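Local structure of putative esterase (2RAU) at residues Tyr35-Ser39 and Tyr105-Leu110; Asn95-Ile99 and Ile137-Ser141; Lys171-Asp177 and Val295-Val301. The protein is a putative alpha/beta-hydrolase that binds calcium and probably acts as a lipase or esterase, hydrolysing carboxylic ester bonds. All coordinates share one frame. Residue numbers count along the deposited sequence, not the author numbering.

Interaction 1: residues Tyr35-Ser39 and Tyr105-Leu110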
ATOM      1  N   TYR A  35      -2.916  15.288 -14.264  1.00 25.00           N
ATOM      2  CA  TYR A  35      -2.747  14.499 -13.069  1.00 24.98           C
ATOM      3  C   TYR A  35      -2.489  13.024 -13.346  1.00 27.22           C
ATOM      4  O   TYR A  35      -2.270  12.252 -12.419  1.00 26.84           O
ATOM      5  CB  TYR A  35      -3.972  14.620 -12.191  1.00 27.37           C
ATOM      6  CG  TYR A  35      -4.390  16.042 -11.963  1.00 24.52           C
ATOM      7  CD1 TYR A  35      -3.614  16.876 -11.203  1.00 24.81           C
ATOM      8  CD2 TYR A  35      -5.501  16.587 -12.589  1.00 28.65           C
ATOM      9  CE1 TYR A  35      -3.986  18.175 -11.020  1.00 19.98           C
ATOM     10  CE2 TYR A  35      -5.873  17.864 -12.390  1.00 29.53           C
ATOM     11  CZ  TYR A  35      -5.115  18.668 -11.597  1.00 23.88           C
ATOM     12  OH  TYR A  35      -5.472  20.013 -11.371  1.00 28.72           O
ATOM     13  N   ASP A  36      -2.478  12.635 -14.619  1.00 26.29           N
ATOM     14  CA  ASP A  36      -2.219  11.260 -14.985  1.00 22.85           C
ATOM     15  C   ASP A  36      -0.721  11.075 -15.077  1.00 24.64           C
ATOM     16  O   ASP A  36      -0.145  11.231 -16.148  1.00 26.98           O
ATOM     17  CB  ASP A  36      -2.931  10.896 -16.297  1.00 21.62           C
ATOM     18  CG  ASP A  36      -4.412  10.785 -16.101  1.00 29.62           C
ATOM     19  OD1 ASP A  36      -4.788   9.777 -15.522  1.00 25.90           O
ATOM     20  OD2 ASP A  36      -5.196  11.695 -16.449  1.00 27.67           O
ATOM     21  N   ILE A  37      -0.120  10.779 -13.931  1.00 23.07           N
ATOM     22  CA  ILE A  37       1.347  10.609 -13.731  1.00 25.84           C
ATOM     23  C   ILE A  37       1.487   9.455 -12.792  1.00 26.49           C
ATOM     24  O   ILE A  37       0.648   9.280 -11.895  1.00 24.85           O
ATOM     25  CB  ILE A  37       2.004  11.860 -13.061  1.00 24.76           C
ATOM     26  CG1 ILE A  37       1.705  13.107 -13.888  1.00 31.46           C
ATOM     27  CG2 ILE A  37       3.588  11.675 -12.845  1.00 26.84           C
ATOM     28  CD1 ILE A  37       2.270  14.371 -13.265  1.00 32.77           C
ATOM     29  N   ILE A  38       2.549   8.670 -12.973  1.00 26.03           N
ATOM     30  CA  ILE A  38       2.940   7.603 -12.008  1.00 25.26           C
ATOM     31  C   ILE A  38       4.413   7.776 -11.680  1.00 26.37           C
ATOM     32  O   ILE A  38       5.139   8.483 -12.395  1.00 25.61           O
ATOM     33  CB  ILE A  38       2.624   6.154 -12.450  1.00 23.56           C
ATOM     34  CG1 ILE A  38       3.363   5.818 -13.761  1.00 24.79           C
ATOM     35  CG2 ILE A  38       1.140   5.988 -12.618  1.00 24.48           C
ATOM     36  CD1 ILE A  38       3.186   4.356 -14.221  1.00 25.43           C
ATOM     37  N   SER A  39       4.825   7.266 -10.532  1.00 23.91           N
ATOM     38  CA  SER A  39       6.222   7.272 -10.206  1.00 25.15           C
ATOM     39  C   SER A  39       6.679   5.966  -9.575  1.00 26.18           C
ATOM     40  O   SER A  39       5.888   5.121  -9.194  1.00 24.04           O
ATOM     41  CB  SER A  39       6.648   8.529  -9.421  1.00 30.19           C
ATOM     42  OG  SER A  39       5.655   8.959  -8.511  1.00 34.69           O
ATOM     43  N   TYR A 105      -0.909  12.126  -7.348  1.00 24.35           N
ATOM     44  CA  TYR A 105      -0.755  13.396  -8.063  1.00 23.30           C
ATOM     45  C   TYR A 105      -2.039  14.227  -8.041  1.00 24.10           C
ATOM     46  O   TYR A 105      -2.067  15.342  -8.590  1.00 26.24           O
ATOM     47  CB  TYR A 105      -0.274  13.130  -9.501  1.00 27.13           C
ATOM     48  CG  TYR A 105       1.137  12.611  -9.441  1.00 23.62           C
ATOM     49  CD1 TYR A 105       2.170  13.490  -9.329  1.00 34.81           C
ATOM     50  CD2 TYR A 105       1.406  11.242  -9.399  1.00 25.39           C
ATOM     51  CE1 TYR A 105       3.429  13.047  -9.162  1.00 34.55           C
ATOM     52  CE2 TYR A 105       2.656  10.793  -9.217  1.00 27.98           C
ATOM     53  CZ  TYR A 105       3.674  11.710  -9.125  1.00 27.75           C
ATOM     54  OH  TYR A 105       4.984  11.339  -8.984  1.00 35.94           O
ATOM     55  N   VAL A 106      -3.051  13.754  -7.318  1.00 25.19           N
ATOM     56  CA  VAL A 106      -4.348  14.488  -7.208  1.00 23.73           C
ATOM     57  C   VAL A 106      -4.272  15.624  -6.135  1.00 23.69           C
ATOM     58  O   VAL A 106      -3.907  15.383  -4.985  1.00 26.48           O
ATOM     59  CB  VAL A 106      -5.495  13.483  -6.893  1.00 25.20           C
ATOM     60  CG1 VAL A 106      -6.898  14.221  -6.682  1.00 23.44           C
ATOM     61  CG2 VAL A 106      -5.588  12.416  -7.988  1.00 25.29           C
ATOM     62  N   PRO A 107      -4.597  16.883  -6.516  1.00 24.72           N
ATOM     63  CA  PRO A 107      -4.605  17.905  -5.500  1.00 25.51           C
ATOM     64  C   PRO A 107      -5.692  17.661  -4.442  1.00 26.14           C
ATOM     65  O   PRO A 107      -6.788  17.194  -4.745  1.00 25.80           O
ATOM     66  CB  PRO A 107      -4.929  19.186  -6.265  1.00 24.79           C
ATOM     67  CG  PRO A 107      -4.762  18.850  -7.686  1.00 24.92           C
ATOM     68  CD  PRO A 107      -5.027  17.405  -7.810  1.00 22.65           C
ATOM     69  N   PRO A 108      -5.378  17.964  -3.182  1.00 27.43           N
ATOM     70  CA  PRO A 108      -6.317  17.694  -2.118  1.00 26.88           C
ATOM     71  C   PRO A 108      -7.522  18.627  -2.108  1.00 25.56           C
ATOM     72  O   PRO A 108      -8.555  18.316  -1.487  1.00 27.28           O
ATOM     73  CB  PRO A 108      -5.451  17.858  -0.875  1.00 26.74           C
ATOM     74  CG  PRO A 108      -4.441  18.925  -1.257  1.00 31.01           C
ATOM     75  CD  PRO A 108      -4.113  18.551  -2.699  1.00 27.97           C
ATOM     76  N   PHE A 109      -7.425  19.759  -2.800  1.00 25.07           N
ATOM     77  CA  PHE A 109      -8.487  20.771  -2.742  1.00 24.11           C
ATOM     78  C   PHE A 109      -9.521  20.577  -3.834  1.00 27.57           C
ATOM     79  O   PHE A 109     -10.503  21.302  -3.850  1.00 28.16           O
ATOM     80  CB  PHE A 109      -7.908  22.200  -2.810  1.00 25.35           C
ATOM     81  CG  PHE A 109      -6.988  22.422  -3.975  1.00 24.53           C
ATOM     82  CD1 PHE A 109      -7.491  22.699  -5.247  1.00 27.06           C
ATOM     83  CD2 PHE A 109      -5.627  22.239  -3.820  1.00 24.56           C
ATOM     84  CE1 PHE A 109      -6.645  22.850  -6.306  1.00 27.57           C
ATOM     85  CE2 PHE A 109      -4.797  22.392  -4.868  1.00 28.69           C
ATOM     86  CZ  PHE A 109      -5.313  22.662  -6.131  1.00 28.42           C
ATOM     87  N   LEU A 110      -9.305  19.659  -4.765  1.00 25.16           N
ATOM     88  CA  LEU A 110     -10.326  19.449  -5.818  1.00 26.80           C
ATOM     89  C   LEU A 110     -11.544  18.785  -5.187  1.00 28.19           C
ATOM     90  O   LEU A 110     -11.413  18.035  -4.198  1.00 25.93           O
ATOM     91  CB  LEU A 110      -9.788  18.575  -6.981  1.00 27.71           C
ATOM     92  CG  LEU A 110      -8.644  19.142  -7.841  1.00 25.84           C
ATOM     93  CD1 LEU A 110      -8.398  18.139  -8.997  1.00 25.55           C
ATOM     94  CD2 LEU A 110      -8.936  20.580  -8.315  1.00 22.06           C
TER

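Interaction 2: residues Asn95-Ile99 and Ile137-Ser141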
ATOM      1  N   ASN A  95      17.030  -5.274  -3.902  1.00 24.43           N
ATOM      2  CA  ASN A  95      16.577  -4.099  -4.617  1.00 25.37           C
ATOM      3  C   ASN A  95      15.058  -4.111  -4.389  1.00 25.67           C
ATOM      4  O   ASN A  95      14.374  -5.043  -4.806  1.00 25.06           O
ATOM      5  CB  ASN A  95      16.847  -4.147  -6.119  1.00 26.05           C
ATOM      6  CG  ASN A  95      18.313  -4.011  -6.491  1.00 25.09           C
ATOM      7  OD1 ASN A  95      19.035  -3.148  -5.955  1.00 27.59           O
ATOM      8  ND2 ASN A  95      18.763  -4.876  -7.396  1.00 24.39           N
ATOM      9  N   VAL A  96      14.538  -3.073  -3.759  1.00 25.99           N
ATOM     10  CA  VAL A  96      13.102  -2.987  -3.475  1.00 24.11           C
ATOM     11  C   VAL A  96      12.532  -1.769  -4.181  1.00 25.72           C
ATOM     12  O   VAL A  96      13.097  -0.714  -4.123  1.00 26.89           O
ATOM     13  CB  VAL A  96      12.800  -2.917  -1.952  1.00 25.15           C
ATOM     14  CG1 VAL A  96      11.260  -3.051  -1.680  1.00 26.78           C
ATOM     15  CG2 VAL A  96      13.668  -4.025  -1.198  1.00 24.42           C
ATOM     16  N   TYR A  97      11.396  -1.952  -4.837  1.00 24.61           N
ATOM     17  CA  TYR A  97      10.779  -0.930  -5.617  1.00 24.93           C
ATOM     18  C   TYR A  97       9.356  -0.784  -5.164  1.00 24.42           C
ATOM     19  O   TYR A  97       8.745  -1.723  -4.647  1.00 24.70           O
ATOM     20  CB  TYR A  97      10.757  -1.319  -7.111  1.00 24.58           C
ATOM     21  CG  TYR A  97      12.102  -1.596  -7.763  1.00 25.43           C
ATOM     22  CD1 TYR A  97      12.709  -2.850  -7.664  1.00 22.94           C
ATOM     23  CD2 TYR A  97      12.732  -0.637  -8.520  1.00 24.19           C
ATOM     24  CE1 TYR A  97      13.910  -3.134  -8.312  1.00 22.73           C
ATOM     25  CE2 TYR A  97      13.951  -0.916  -9.182  1.00 26.38           C
ATOM     26  CZ  TYR A  97      14.529  -2.165  -9.063  1.00 23.03           C
ATOM     27  OH  TYR A  97      15.694  -2.398  -9.762  1.00 24.71           O
ATOM     28  N   THR A  98       8.793   0.408  -5.361  0.50 26.22           N
ATOM     29  CA  THR A  98       7.409   0.639  -5.015  0.50 24.08           C
ATOM     30  C   THR A  98       6.878   1.829  -5.832  0.50 24.23           C
ATOM     31  O   THR A  98       7.587   2.776  -6.102  0.50 23.57           O
ATOM     32  CB  THR A  98       7.200   0.786  -3.477  0.50 26.52           C
ATOM     33  OG1 THR A  98       5.799   0.953  -3.185  0.50 17.63           O
ATOM     34  CG2 THR A  98       8.058   1.950  -2.879  0.50 21.23           C
ATOM     35  N   ILE A  99       5.600   1.749  -6.159  1.00 25.07           N
ATOM     36  CA  ILE A  99       4.907   2.606  -7.132  1.00 25.46           C
ATOM     37  C   ILE A  99       4.004   3.629  -6.449  1.00 25.61           C
ATOM     38  O   ILE A  99       3.337   3.318  -5.436  1.00 25.70           O
ATOM     39  CB  ILE A  99       4.060   1.704  -8.085  1.00 25.46           C
ATOM     40  CG1 ILE A  99       3.334   2.548  -9.142  1.00 27.67           C
ATOM     41  CG2 ILE A  99       3.070   0.820  -7.300  1.00 25.83           C
ATOM     42  CD1 ILE A  99       2.533   1.735 -10.292  1.00 24.08           C
ATOM     43  N   ILE A 137      11.716  -2.195 -14.114  1.00 25.45           N
ATOM     44  CA  ILE A 137      12.428  -2.981 -13.103  1.00 24.02           C
ATOM     45  C   ILE A 137      13.259  -4.092 -13.704  1.00 24.22           C
ATOM     46  O   ILE A 137      14.361  -4.370 -13.234  1.00 23.63           O
ATOM     47  CB  ILE A 137      11.431  -3.565 -12.070  1.00 26.89           C
ATOM     48  CG1 ILE A 137      10.863  -2.441 -11.208  1.00 26.94           C
ATOM     49  CG2 ILE A 137      12.090  -4.590 -11.154  1.00 26.19           C
ATOM     50  CD1 ILE A 137       9.829  -2.919 -10.159  1.00 23.11           C
ATOM     51  N   LYS A 138      12.706  -4.784 -14.692  1.00 24.80           N
ATOM     52  CA  LYS A 138      13.425  -5.879 -15.322  1.00 26.38           C
ATOM     53  C   LYS A 138      14.752  -5.401 -15.896  1.00 23.13           C
ATOM     54  O   LYS A 138      15.790  -6.066 -15.739  1.00 26.47           O
ATOM     55  CB  LYS A 138      12.580  -6.534 -16.410  1.00 24.43           C
ATOM     56  CG  LYS A 138      11.374  -7.290 -15.935  1.00 26.76           C
ATOM     57  CD  LYS A 138      10.811  -8.055 -17.135  1.00 32.71           C
ATOM     58  CE  LYS A 138       9.611  -8.824 -16.764  1.00 34.83           C
ATOM     59  NZ  LYS A 138       9.360  -9.899 -17.750  1.00 26.97           N
ATOM     60  N   ARG A 139      14.723  -4.254 -16.567  1.00 22.27           N
ATOM     61  CA  ARG A 139      15.911  -3.682 -17.130  1.00 22.96           C
ATOM     62  C   ARG A 139      16.841  -3.102 -16.060  1.00 22.22           C
ATOM     63  O   ARG A 139      18.068  -3.292 -16.126  1.00 23.21           O
ATOM     64  CB  ARG A 139      15.552  -2.605 -18.163  1.00 22.50           C
ATOM     65  CG  ARG A 139      16.777  -2.119 -18.909  1.00 22.79           C
ATOM     66  CD  ARG A 139      16.445  -1.118 -19.976  1.00 24.15           C
ATOM     67  NE  ARG A 139      17.620  -0.888 -20.811  1.00 25.83           N
ATOM     68  CZ  ARG A 139      17.963   0.282 -21.337  1.00 30.19           C
ATOM     69  NH1 ARG A 139      17.266   1.383 -21.070  1.00 33.45           N
ATOM     70  NH2 ARG A 139      19.037   0.371 -22.088  1.00 29.44           N
ATOM     71  N   ASP A 140      16.288  -2.366 -15.112  1.00 24.45           N
ATOM     72  CA  ASP A 140      17.095  -1.813 -14.041  1.00 22.96           C
ATOM     73  C   ASP A 140      17.813  -2.859 -13.140  1.00 23.63           C
ATOM     74  O   ASP A 140      18.972  -2.689 -12.803  1.00 24.96           O
ATOM     75  CB  ASP A 140      16.232  -0.935 -13.164  1.00 24.72           C
ATOM     76  CG  ASP A 140      17.045  -0.165 -12.125  1.00 27.51           C
ATOM     77  OD1 ASP A 140      17.797   0.723 -12.558  1.00 27.57           O
ATOM     78  OD2 ASP A 140      16.932  -0.452 -10.918  1.00 24.61           O
ATOM     79  N   SER A 141      17.097  -3.911 -12.754  1.00 22.72           N
ATOM     80  CA  SER A 141      17.595  -4.947 -11.854  1.00 25.63           C
ATOM     81  C   SER A 141      18.259  -6.105 -12.560  1.00 26.70           C
ATOM     82  O   SER A 141      18.986  -6.904 -11.959  1.00 26.26           O
ATOM     83  CB  SER A 141      16.419  -5.521 -11.115  1.00 23.93           C
ATOM     84  OG  SER A 141      15.598  -6.250 -11.967  1.00 25.59           O
TER
HETATM   85  O   HOH W   1      20.664  -5.449  -9.723  1.00 39.49           O

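Interaction 3: residues Lys171-Asp177 and Val295-Val301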
ATOM      1  N   LYS A 171       7.760 -14.358 -10.241  1.00 23.46           N
ATOM      2  CA  LYS A 171       8.280 -15.621  -9.781  1.00 26.08           C
ATOM      3  C   LYS A 171       7.911 -15.932  -8.327  1.00 27.90           C
ATOM      4  O   LYS A 171       8.191 -17.020  -7.829  1.00 27.34           O
ATOM      5  CB  LYS A 171       9.797 -15.660  -9.973  1.00 27.74           C
ATOM      6  CG  LYS A 171      10.550 -14.665  -9.154  1.00 25.91           C
ATOM      7  CD  LYS A 171      12.033 -14.630  -9.435  1.00 27.12           C
ATOM      8  CE  LYS A 171      12.641 -13.413  -8.783  1.00 28.60           C
ATOM      9  NZ  LYS A 171      14.044 -13.172  -9.163  1.00 29.97           N
ATOM     10  N   GLY A 172       7.258 -14.987  -7.647  1.00 28.32           N
ATOM     11  CA  GLY A 172       6.849 -15.182  -6.274  1.00 27.34           C
ATOM     12  C   GLY A 172       5.884 -14.096  -5.864  1.00 26.11           C
ATOM     13  O   GLY A 172       6.013 -12.943  -6.298  1.00 24.74           O
ATOM     14  N   LEU A 173       4.910 -14.473  -5.040  0.50 23.64           N
ATOM     15  CA  LEU A 173       3.900 -13.534  -4.527  0.50 24.15           C
ATOM     16  C   LEU A 173       3.948 -13.442  -3.004  0.50 25.29           C
ATOM     17  O   LEU A 173       4.052 -14.443  -2.314  0.50 24.43           O
ATOM     18  CB  LEU A 173       2.497 -13.922  -4.987  0.50 22.87           C
ATOM     19  CG  LEU A 173       2.114 -13.565  -6.421  0.50 17.56           C
ATOM     20  CD1 LEU A 173       0.964 -14.469  -6.908  0.50 16.24           C
ATOM     21  CD2 LEU A 173       1.773 -12.090  -6.569  0.50 22.84           C
ATOM     22  N   ILE A 174       3.934 -12.210  -2.502  1.00 27.69           N
ATOM     23  CA  ILE A 174       3.909 -11.940  -1.068  1.00 25.83           C
ATOM     24  C   ILE A 174       2.686 -11.066  -0.770  1.00 26.40           C
ATOM     25  O   ILE A 174       2.656  -9.883  -1.115  1.00 26.97           O
ATOM     26  CB  ILE A 174       5.167 -11.193  -0.607  1.00 26.91           C
ATOM     27  CG1 ILE A 174       6.442 -11.997  -0.949  1.00 28.63           C
ATOM     28  CG2 ILE A 174       5.072 -10.807   0.920  1.00 22.26           C
ATOM     29  CD1 ILE A 174       7.704 -11.124  -1.041  1.00 27.70           C
ATOM     30  N   LEU A 175       1.672 -11.639  -0.121  1.00 22.87           N
ATOM     31  CA  LEU A 175       0.438 -10.907   0.197  1.00 25.71           C
ATOM     32  C   LEU A 175       0.428 -10.525   1.682  1.00 27.20           C
ATOM     33  O   LEU A 175       0.409 -11.383   2.557  1.00 24.88           O
ATOM     34  CB  LEU A 175      -0.795 -11.749  -0.173  1.00 25.39           C
ATOM     35  CG  LEU A 175      -0.830 -12.257  -1.632  1.00 25.92           C
ATOM     36  CD1 LEU A 175      -1.978 -13.312  -1.815  1.00 27.42           C
ATOM     37  CD2 LEU A 175      -0.893 -11.030  -2.631  1.00 29.94           C
ATOM     38  N   LEU A 176       0.521  -9.224   1.936  1.00 27.41           N
ATOM     39  CA  LEU A 176       0.596  -8.646   3.280  1.00 25.69           C
ATOM     40  C   LEU A 176      -0.805  -8.123   3.648  1.00 24.14           C
ATOM     41  O   LEU A 176      -1.182  -6.966   3.383  1.00 28.47           O
ATOM     42  CB  LEU A 176       1.660  -7.532   3.320  1.00 25.50           C
ATOM     43  CG  LEU A 176       3.095  -7.970   2.933  1.00 24.29           C
ATOM     44  CD1 LEU A 176       3.970  -6.788   2.588  1.00 29.98           C
ATOM     45  CD2 LEU A 176       3.731  -8.829   4.014  1.00 23.94           C
ATOM     46  N   ASP A 177      -1.594  -9.017   4.200  1.00 25.38           N
ATOM     47  CA  ASP A 177      -2.997  -8.743   4.533  1.00 26.33           C
ATOM     48  C   ASP A 177      -3.724  -8.139   3.318  1.00 27.70           C
ATOM     49  O   ASP A 177      -4.316  -7.067   3.377  1.00 27.93           O
ATOM     50  CB  ASP A 177      -3.104  -7.874   5.815  1.00 27.45           C
ATOM     51  CG  ASP A 177      -4.232  -8.308   6.757  1.00 21.99           C
ATOM     52  OD1 ASP A 177      -4.670  -9.475   6.709  1.00 26.69           O
ATOM     53  OD2 ASP A 177      -4.663  -7.445   7.578  1.00 28.58           O
ATOM     54  N   VAL A 295       2.652 -19.801  -9.031  1.00 31.69           N
ATOM     55  CA  VAL A 295       3.707 -18.996  -8.457  1.00 31.61           C
ATOM     56  C   VAL A 295       3.750 -19.307  -6.947  1.00 29.94           C
ATOM     57  O   VAL A 295       2.698 -19.312  -6.306  1.00 30.75           O
ATOM     58  CB  VAL A 295       3.377 -17.468  -8.699  1.00 32.04           C
ATOM     59  CG1 VAL A 295       4.209 -16.560  -7.846  1.00 29.42           C
ATOM     60  CG2 VAL A 295       3.509 -17.110 -10.207  1.00 34.26           C
ATOM     61  N   PRO A 296       4.951 -19.590  -6.383  1.00 26.68           N
ATOM     62  CA  PRO A 296       5.097 -19.691  -4.930  1.00 27.36           C
ATOM     63  C   PRO A 296       4.561 -18.438  -4.260  1.00 25.75           C
ATOM     64  O   PRO A 296       4.903 -17.312  -4.667  1.00 25.31           O
ATOM     65  CB  PRO A 296       6.612 -19.776  -4.732  1.00 27.16           C
ATOM     66  CG  PRO A 296       7.084 -20.386  -5.948  1.00 26.65           C
ATOM     67  CD  PRO A 296       6.232 -19.832  -7.048  1.00 28.37           C
ATOM     68  N   THR A 297       3.743 -18.641  -3.235  1.00 26.74           N
ATOM     69  CA  THR A 297       3.033 -17.566  -2.542  1.00 26.18           C
ATOM     70  C   THR A 297       3.115 -17.672  -1.020  1.00 24.94           C
ATOM     71  O   THR A 297       3.031 -18.760  -0.461  1.00 26.77           O
ATOM     72  CB  THR A 297       1.523 -17.523  -2.988  1.00 25.98           C
ATOM     73  OG1 THR A 297       1.439 -17.342  -4.411  1.00 30.00           O
ATOM     74  CG2 THR A 297       0.740 -16.422  -2.273  1.00 24.89           C
ATOM     75  N   ILE A 298       3.345 -16.532  -0.368  1.00 26.78           N
ATOM     76  CA  ILE A 298       3.210 -16.429   1.096  1.00 26.59           C
ATOM     77  C   ILE A 298       2.148 -15.349   1.357  1.00 25.51           C
ATOM     78  O   ILE A 298       2.164 -14.282   0.742  1.00 26.36           O
ATOM     79  CB  ILE A 298       4.578 -16.189   1.831  1.00 25.70           C
ATOM     80  CG1 ILE A 298       4.406 -16.318   3.353  1.00 25.61           C
ATOM     81  CG2 ILE A 298       5.238 -14.855   1.387  1.00 26.01           C
ATOM     82  CD1 ILE A 298       5.701 -16.309   4.078  1.00 26.06           C
ATOM     83  N   ALA A 299       1.197 -15.660   2.249  1.00 25.75           N
ATOM     84  CA  ALA A 299       0.087 -14.762   2.559  1.00 26.05           C
ATOM     85  C   ALA A 299       0.002 -14.583   4.050  1.00 24.88           C
ATOM     86  O   ALA A 299      -0.043 -15.551   4.791  1.00 26.60           O
ATOM     87  CB  ALA A 299      -1.241 -15.306   1.997  1.00 24.80           C
ATOM     88  N   PHE A 300       0.048 -13.336   4.489  1.00 24.93           N
ATOM     89  CA  PHE A 300      -0.132 -12.995   5.900  1.00 27.15           C
ATOM     90  C   PHE A 300      -1.556 -12.464   6.122  1.00 27.75           C
ATOM     91  O   PHE A 300      -2.033 -11.641   5.349  1.00 25.45           O
ATOM     92  CB  PHE A 300       0.867 -11.935   6.343  1.00 25.49           C
ATOM     93  CG  PHE A 300       2.298 -12.393   6.311  1.00 24.32           C
ATOM     94  CD1 PHE A 300       2.997 -12.426   5.114  1.00 29.08           C
ATOM     95  CD2 PHE A 300       2.963 -12.744   7.479  1.00 26.38           C
ATOM     96  CE1 PHE A 300       4.307 -12.825   5.085  1.00 27.60           C
ATOM     97  CE2 PHE A 300       4.285 -13.130   7.455  1.00 25.47           C
ATOM     98  CZ  PHE A 300       4.962 -13.153   6.266  1.00 24.35           C
ATOM     99  N   VAL A 301      -2.218 -12.936   7.175  0.50 25.98           N
ATOM    100  CA  VAL A 301      -3.597 -12.513   7.456  0.50 26.37           C
ATOM    101  C   VAL A 301      -3.761 -12.095   8.931  0.50 25.55           C
ATOM    102  O   VAL A 301      -3.481 -12.859   9.840  0.50 25.64           O
ATOM    103  CB  VAL A 301      -4.635 -13.589   6.976  0.50 25.84           C
ATOM    104  CG1 VAL A 301      -4.579 -14.868   7.830  0.50 21.14           C
ATOM    105  CG2 VAL A 301      -6.026 -13.007   6.942  0.50 27.58           C
TER

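Interaction 1: residues Tyr35-Ser39 and Tyr105-Leu110
Backbone contact is slight here: the nearest CA atoms, those of Tyr35 and Tyr105, are 5.5 Å apart, and no main-chain hydrogen bond links the two segments. Residues 35-39 run from an inverse gamma turn centred on Asp36 into the start of strand 37-45, whereas 105-110 is irregular and finishes in a type I beta turn from Pro107 to Leu110. Contact is made chiefly by the side chains of two tyrosines, each reaching across to the other segment. The Tyr105 ring lies along the beginning of the strand. Ile37 CG2 sits 3.8 Å from the ring centroid and 13° off its normal, a CH-pi contact over one face, and the hydroxyl donates a short hydrogen bond, Tyr105 OH to Ser39 OG, of 2.5 Å. The loop bearing Tyr105 follows strand 94-100, which pairs antiparallel with 37-45 in the large sheet of this alpha/beta-hydrolase-like fold, so the contact carries the loop back over the neighbouring strand. Asp100, from that adjacent strand, also hydrogen-bonds Ser39 OG. In the other direction, Tyr35 reaches the loop: its CD1 is 3.4 Å from Tyr105 O, its CE1 3.5 Å from Pro107 CD, and its CZ 4.2 Å from Leu110 CD1. Phe117 stacks on the Tyr35 ring, while Asp36, directed away from the loop segment, forms a salt bridge with Arg102.

Interaction 2: residues Asn95-Ile99 and Ile137-Ser141
Tyr97 is the centre of this contact, with 103 Å² of its surface covered by the helical segment. It projects from strand 95-99 toward helix 137-141; the axis of helix segment 137-141 passes 10.8 Å from that of strand 95-99, at 154°, nearly antiparallel. This spacing is bridged by side chains, since even the nearest CA pair, Asn95 and Ser141, is 7.4 Å apart. Ile137, with 52 Å² covered, packs over a face of the Tyr97 ring: its CG1 is 3.8 Å from the ring centroid and 13° off the normal, a CH-pi geometry, and its CD1 lies 3.6 Å from Tyr97 CG. Ile137 also touches Ala52 and Leu54 of strand 52-56, so one side chain spans two neighbouring strands. At the far end of the ring, Tyr97 OH donates a 2.6 Å hydrogen bond to Asp140 OD2, the same oxygen that forms a salt bridge with Lys42 of strand 37-45. Ser141, third in covered area at 30 Å², brings its CB to 3.5 Å from Tyr97 OH. Its OG turns back along the helix to donate to Ile137 O at 2.6 Å. A water joins Ser141 O (3.2 Å) to Asn95 ND2 (3.1 Å, weak), although Asn95 ND2 also hydrogen-bonds Asp51 O. The next residue, Gly142, binds calcium together with Glu144, both just beyond the helix end. Strand 94-100, helix 123-141 and strand 146-151 form a beta-alpha-beta crossover, with strand 52-56 between the two parallel strands, as in the alpha/beta-hydrolase fold.

Interaction 3: residues Lys171-Asp177 and Val295-Val301
Apolar side chains fill both faces of this pair of parallel strands. On one face Ile174 CG1 meets Ile298 CG2 at 3.9 Å and Leu176 CD2 meets Phe300 CD1 at 3.8 Å; on the other, Leu175 CB lies 4.2 Å from Ala299 CB and Leu173 CG 3.9 Å from Val295 CG1. The strands belong to the central sheet of an alpha/beta-hydrolase fold, and helices flank it: 338-353 lies against Ile174, Ile298 and Phe300, and 153-169 against Leu173, Leu175 and Val295. The axes of strands 172-176 and 297-301 are 4.8 Å apart and 1° from parallel. Leu173 pairs with Thr297, Ile174 with Ile298, Leu175 with Ala299 and Leu176 with Phe300. Hydrogen bonds alternate in direction: Leu173 N to Pro296 O (2.9 Å), Ile298 N to Leu173 O (2.9 Å), Leu175 N to Ile298 O (2.8 Å) and Phe300 N to Leu175 O (2.8 Å), with N-H...O angles of 165-174°. At the N-terminal end Lys171 points away from the partner strand and forms a salt bridge with Asp51. At the C-terminal end Asp177, hydrogen-bonded to Ser302 and His329, is consistent with the acid of a Ser152-His329-Asp177 triad. Its backbone, at phi/psi 50/57°, leaves the strand conformation, yet Asp177 N still donates to Phe300 O at 2.9 Å, with the angle reduced to 133°.

Overall arrangement
All three interactions reach the same large mixed sheet, but in different ways. Interaction 3 joins two parallel strands within it by main-chain hydrogen bonds and buries 578 Å²; interaction 2, also buried, sets a helix against the sheet through side chains, with 227 Å². Interaction 1 is only partly buried, although 354 Å² is covered between its segments, and ties a loop to a strand by tyrosine contacts. Interactions 1 and 2 use strands 37-45 and 94-100 respectively, which are neighbours in the sheet, and touch where Ser39 O meets Ile99 CG1 at 3.6 Å. Interaction 3 lies across the chain's centre from interaction 1, their centres about 30 Å apart, and holds the putative triad acid.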